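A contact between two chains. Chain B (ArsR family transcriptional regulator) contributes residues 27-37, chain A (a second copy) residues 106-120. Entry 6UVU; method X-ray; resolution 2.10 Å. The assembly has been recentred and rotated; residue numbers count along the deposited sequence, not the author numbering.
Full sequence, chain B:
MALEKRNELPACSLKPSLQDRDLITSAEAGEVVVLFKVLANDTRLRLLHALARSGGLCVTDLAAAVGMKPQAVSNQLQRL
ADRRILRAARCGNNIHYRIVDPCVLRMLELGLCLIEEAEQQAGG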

# COMPACT_ATOMS: atom_id res chain seq x y z
N ALA B 27 -5.30 -0.42 17.05
CA ALA B 27 -6.69 -0.51 16.61
C ALA B 27 -6.88 0.15 15.26
O ALA B 27 -7.48 -0.44 14.35
CB ALA B 27 -7.62 0.11 17.66
N GLU B 28 -6.40 1.38 15.10
CA GLU B 28 -6.49 2.04 13.80
C GLU B 28 -5.61 1.37 12.76
O GLU B 28 -5.94 1.36 11.57
CB GLU B 28 -6.10 3.52 13.92
CG GLU B 28 -6.59 4.22 15.16
CD GLU B 28 -5.93 5.57 15.34
OE1 GLU B 28 -4.87 5.64 15.98
OE2 GLU B 28 -6.46 6.56 14.80
N ALA B 29 -4.47 0.81 13.19
CA ALA B 29 -3.60 0.12 12.25
C ALA B 29 -4.27 -1.10 11.64
O ALA B 29 -3.98 -1.43 10.49
CB ALA B 29 -2.29 -0.29 12.94
N GLY B 30 -5.18 -1.75 12.37
CA GLY B 30 -5.80 -2.96 11.87
C GLY B 30 -6.55 -2.75 10.57
O GLY B 30 -6.41 -3.54 9.64
N GLU B 31 -7.34 -1.69 10.49
CA GLU B 31 -8.16 -1.51 9.30
C GLU B 31 -7.32 -1.17 8.08
O GLU B 31 -7.63 -1.61 6.96
CB GLU B 31 -9.22 -0.43 9.52
CG GLU B 31 -10.32 -0.45 8.46
CD GLU B 31 -10.92 -1.84 8.29
OE1 GLU B 31 -11.03 -2.31 7.13
OE2 GLU B 31 -11.28 -2.46 9.32
N VAL B 32 -6.25 -0.39 8.27
CA VAL B 32 -5.44 0.01 7.13
C VAL B 32 -4.50 -1.13 6.72
O VAL B 32 -4.19 -1.30 5.54
CB VAL B 32 -4.69 1.32 7.45
CG1 VAL B 32 -3.29 1.31 6.88
CG2 VAL B 32 -5.48 2.52 6.91
N VAL B 33 -4.06 -1.94 7.69
CA VAL B 33 -3.23 -3.10 7.38
C VAL B 33 -3.97 -4.06 6.46
O VAL B 33 -3.38 -4.66 5.54
CB VAL B 33 -2.79 -3.79 8.70
CG1 VAL B 33 -2.37 -5.22 8.46
CG2 VAL B 33 -1.65 -3.01 9.35
N VAL B 34 -5.28 -4.22 6.67
CA VAL B 34 -6.08 -5.07 5.79
C VAL B 34 -6.08 -4.53 4.37
O VAL B 34 -5.99 -5.29 3.40
CB VAL B 34 -7.50 -5.23 6.37
CG1 VAL B 34 -8.40 -6.01 5.42
CG2 VAL B 34 -7.45 -5.92 7.73
N LEU B 35 -6.16 -3.20 4.21
CA LEU B 35 -6.04 -2.60 2.89
C LEU B 35 -4.74 -3.03 2.20
O LEU B 35 -4.75 -3.51 1.07
CB LEU B 35 -6.13 -1.07 3.00
CG LEU B 35 -5.73 -0.20 1.80
CD1 LEU B 35 -6.58 -0.52 0.58
CD2 LEU B 35 -5.84 1.26 2.16
N PHE B 36 -3.60 -2.90 2.91
CA PHE B 36 -2.32 -3.23 2.30
C PHE B 36 -2.19 -4.73 2.01
O PHE B 36 -1.57 -5.11 1.01
CB PHE B 36 -1.18 -2.76 3.21
CG PHE B 36 -0.98 -1.27 3.20
CD1 PHE B 36 -0.56 -0.62 2.05
CD2 PHE B 36 -1.18 -0.52 4.35
CE1 PHE B 36 -0.35 0.74 2.05
CE2 PHE B 36 -0.98 0.86 4.35
CZ PHE B 36 -0.57 1.49 3.20
N LYS B 37 -2.73 -5.60 2.90
CA LYS B 37 -2.69 -7.04 2.63
C LYS B 37 -3.40 -7.39 1.33
O LYS B 37 -2.90 -8.18 0.53
CB LYS B 37 -3.30 -7.83 3.80
CG LYS B 37 -2.43 -7.96 5.04
CD LYS B 37 -3.09 -8.84 6.10
CE LYS B 37 -2.39 -8.73 7.46
NZ LYS B 37 -3.14 -9.49 8.51
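Chain A (106-120) RMLELGLCLIEEAEQ

Residues 106-118 of chain A form a helix, entered from further up the chain, that crosses the chain B helix of residues 27-37. The angle between their N-to-C directions is 123°, so the two run obliquely and more against each other than along, and their axes come within 10.2 Å. The register follows from this sense: as chain A advances, the contacts move back overall along chain B from Phe B36 to Glu B28, although Leu A114 reaches forward again to Leu B35. The two stretches together bury 346 Å², and no direct hydrogen bond links them; the contact is mainly apolar, with a water at one end.

The helix of chain A is regular; within this stretch the first i to i+4 backbone hydrogen bond is Leu A110 N to Arg A106 O (3.0 Å). Arg A106 itself lies out of reach of chain B, and the first residue to touch is Met A107. Its CA-to-CB bond points toward chain B, but the end of its extended side chain (m, t, t) leads away, so contact is made near the backbone. Met A107 O sits at the edge of the Phe B36 ring, near the ring plane, 4.0 Å from Phe B36 CZ, while Met A107 CB lies 4.4 Å from Phe B36 CE1. The same carbonyl oxygen, Met A107 O, accepts the helical hydrogen bond from Gly A111 N (3.0 Å).

Leu A108 points away, and Glu A109 and Leu A110 make no contact. One turn on from Met A107, Gly A111 meets Val B32, and here the backbones are close, with Gly A111 CA and Val B32 CA 6.4 Å apart. With no side chain on the glycine, Val B32 CG2 packs against the main chain and lies 3.8 Å from Gly A111 O. A CB at this position would point toward chain B, 3.7 Å from Val B32 CG1, and would be crowded within its own helix by Leu A108 O at 3.3 Å.

Leu A112 and Cys A113 stay clear of chain B, but the next two residues both point toward it. Leu A114, in the m, t rotamer, brings its CD1 to 3.6 Å from Leu B35 CD2. Ile A115 gives up the largest area on either stretch, 69 Å². Its CG1 is 4.1 Å from Val B32 CG2, and its CG2 is 3.3 Å from Glu B28 OE2, so the residue spans one turn of the chain B helix; Ile A115 CA and Glu B28 CA are 6.9 Å apart.

The helix then ends. Glu A119 starts sideways, yet its end comes nearer to chain B, leaving Glu A119 OE2 4.3 Å from Glu B28 OE2. These like charges are bridged by a water that donates to Glu A119 OE2 (3.1 Å) and to Glu B28 OE2 (2.9 Å). Gln A120, with positive phi, closes the helix in a Schellman motif, beyond the reach of chain B.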

# COMPACT_ATOMS: atom_id res chain seq x y z
N ARG A 106 4.79 8.36 1.30
CA ARG A 106 3.53 8.75 0.67
C ARG A 106 2.44 7.71 0.91
O ARG A 106 1.28 8.06 1.15
CB ARG A 106 3.76 8.99 -0.82
CG ARG A 106 4.59 10.23 -1.08
CD ARG A 106 5.12 10.22 -2.49
NE ARG A 106 4.06 10.11 -3.51
CZ ARG A 106 4.23 10.45 -4.79
NH1 ARG A 106 5.39 10.94 -5.18
NH2 ARG A 106 3.24 10.32 -5.67
N MET A 107 2.78 6.43 0.85
CA MET A 107 1.78 5.40 1.17
C MET A 107 1.27 5.52 2.61
O MET A 107 0.06 5.43 2.86
CB MET A 107 2.37 4.02 0.94
CG MET A 107 2.57 3.66 -0.51
SD MET A 107 3.27 2.01 -0.61
CE MET A 107 3.35 1.77 -2.38
N LEU A 108 2.18 5.74 3.55
CA LEU A 108 1.82 5.95 4.95
C LEU A 108 0.92 7.17 5.11
O LEU A 108 -0.08 7.12 5.84
CB LEU A 108 3.08 6.12 5.80
CG LEU A 108 2.93 6.46 7.29
CD1 LEU A 108 2.31 5.27 8.06
CD2 LEU A 108 4.28 6.87 7.94
N GLU A 109 1.28 8.28 4.45
CA GLU A 109 0.46 9.48 4.54
C GLU A 109 -0.96 9.23 4.05
O GLU A 109 -1.93 9.67 4.69
CB GLU A 109 1.11 10.62 3.74
CG GLU A 109 2.40 11.14 4.38
CD GLU A 109 3.09 12.23 3.54
OE1 GLU A 109 2.65 12.46 2.40
OE2 GLU A 109 4.08 12.83 4.04
N LEU A 110 -1.11 8.53 2.92
CA LEU A 110 -2.44 8.21 2.43
C LEU A 110 -3.19 7.34 3.45
O LEU A 110 -4.38 7.56 3.71
CB LEU A 110 -2.36 7.52 1.07
CG LEU A 110 -3.69 7.00 0.51
CD1 LEU A 110 -4.68 8.14 0.37
CD2 LEU A 110 -3.51 6.30 -0.82
N GLY A 111 -2.49 6.38 4.06
CA GLY A 111 -3.10 5.60 5.14
C GLY A 111 -3.55 6.45 6.31
O GLY A 111 -4.61 6.19 6.90
N LEU A 112 -2.79 7.49 6.64
CA LEU A 112 -3.19 8.38 7.73
C LEU A 112 -4.42 9.19 7.34
O LEU A 112 -5.29 9.43 8.18
CB LEU A 112 -2.05 9.32 8.11
CG LEU A 112 -0.78 8.62 8.60
CD1 LEU A 112 0.26 9.66 8.97
CD2 LEU A 112 -1.13 7.74 9.78
N CYS A 113 -4.46 9.66 6.09
CA CYS A 113 -5.64 10.34 5.55
C CYS A 113 -6.88 9.48 5.68
O CYS A 113 -7.95 9.96 6.09
CB CYS A 113 -5.41 10.68 4.07
SG CYS A 113 -4.25 12.02 3.72
N LEU A 114 -6.78 8.19 5.33
CA LEU A 114 -7.93 7.30 5.41
C LEU A 114 -8.41 7.13 6.85
O LEU A 114 -9.61 6.97 7.08
CB LEU A 114 -7.59 5.95 4.80
CG LEU A 114 -7.22 6.02 3.31
CD1 LEU A 114 -6.83 4.66 2.79
CD2 LEU A 114 -8.38 6.59 2.50
N ILE A 115 -7.49 7.16 7.82
CA ILE A 115 -7.90 7.02 9.22
C ILE A 115 -8.64 8.26 9.69
O ILE A 115 -9.69 8.16 10.34
CB ILE A 115 -6.67 6.72 10.11
CG1 ILE A 115 -6.06 5.37 9.73
CG2 ILE A 115 -7.05 6.73 11.59
CD1 ILE A 115 -4.74 5.10 10.43
N GLU A 116 -8.11 9.45 9.38
CA GLU A 116 -8.81 10.70 9.70
C GLU A 116 -10.21 10.70 9.11
O GLU A 116 -11.19 11.05 9.78
CB GLU A 116 -8.03 11.90 9.17
CG GLU A 116 -6.83 12.27 10.00
CD GLU A 116 -7.10 13.42 10.94
OE1 GLU A 116 -7.04 14.59 10.49
OE2 GLU A 116 -7.38 13.16 12.13
N GLU A 117 -10.33 10.33 7.83
CA GLU A 117 -11.63 10.26 7.17
C GLU A 117 -12.52 9.19 7.79
O GLU A 117 -13.75 9.36 7.81
CB GLU A 117 -11.43 10.00 5.68
CG GLU A 117 -10.62 11.06 4.97
CD GLU A 117 -10.43 10.74 3.49
OE1 GLU A 117 -10.96 9.71 3.04
OE2 GLU A 117 -9.75 11.52 2.79
N ALA A 118 -11.94 8.09 8.28
CA ALA A 118 -12.74 7.08 8.95
C ALA A 118 -13.38 7.64 10.22
O ALA A 118 -14.53 7.30 10.55
CB ALA A 118 -11.88 5.86 9.28
N GLU A 119 -12.66 8.51 10.94
CA GLU A 119 -13.21 9.26 12.05
C GLU A 119 -14.30 10.23 11.62
O GLU A 119 -14.89 10.89 12.49
CB GLU A 119 -12.11 10.06 12.75
CG GLU A 119 -11.25 9.27 13.72
CD GLU A 119 -10.22 10.15 14.41
OE1 GLU A 119 -10.20 11.37 14.12
OE2 GLU A 119 -9.43 9.63 15.23
N GLN A 120 -14.57 10.34 10.32
CA GLN A 120 -15.49 11.26 9.67
C GLN A 120 -14.94 12.69 9.65
O GLN A 120 -15.57 13.56 9.05
CB GLN A 120 -16.91 11.26 10.28
CG GLN A 120 -17.66 9.94 10.12
CD GLN A 120 -18.09 9.35 11.46
OE1 GLN A 120 -18.20 10.06 12.46
NE2 GLN A 120 -18.34 8.04 11.48
O HOH W 1 -9.37 6.57 14.60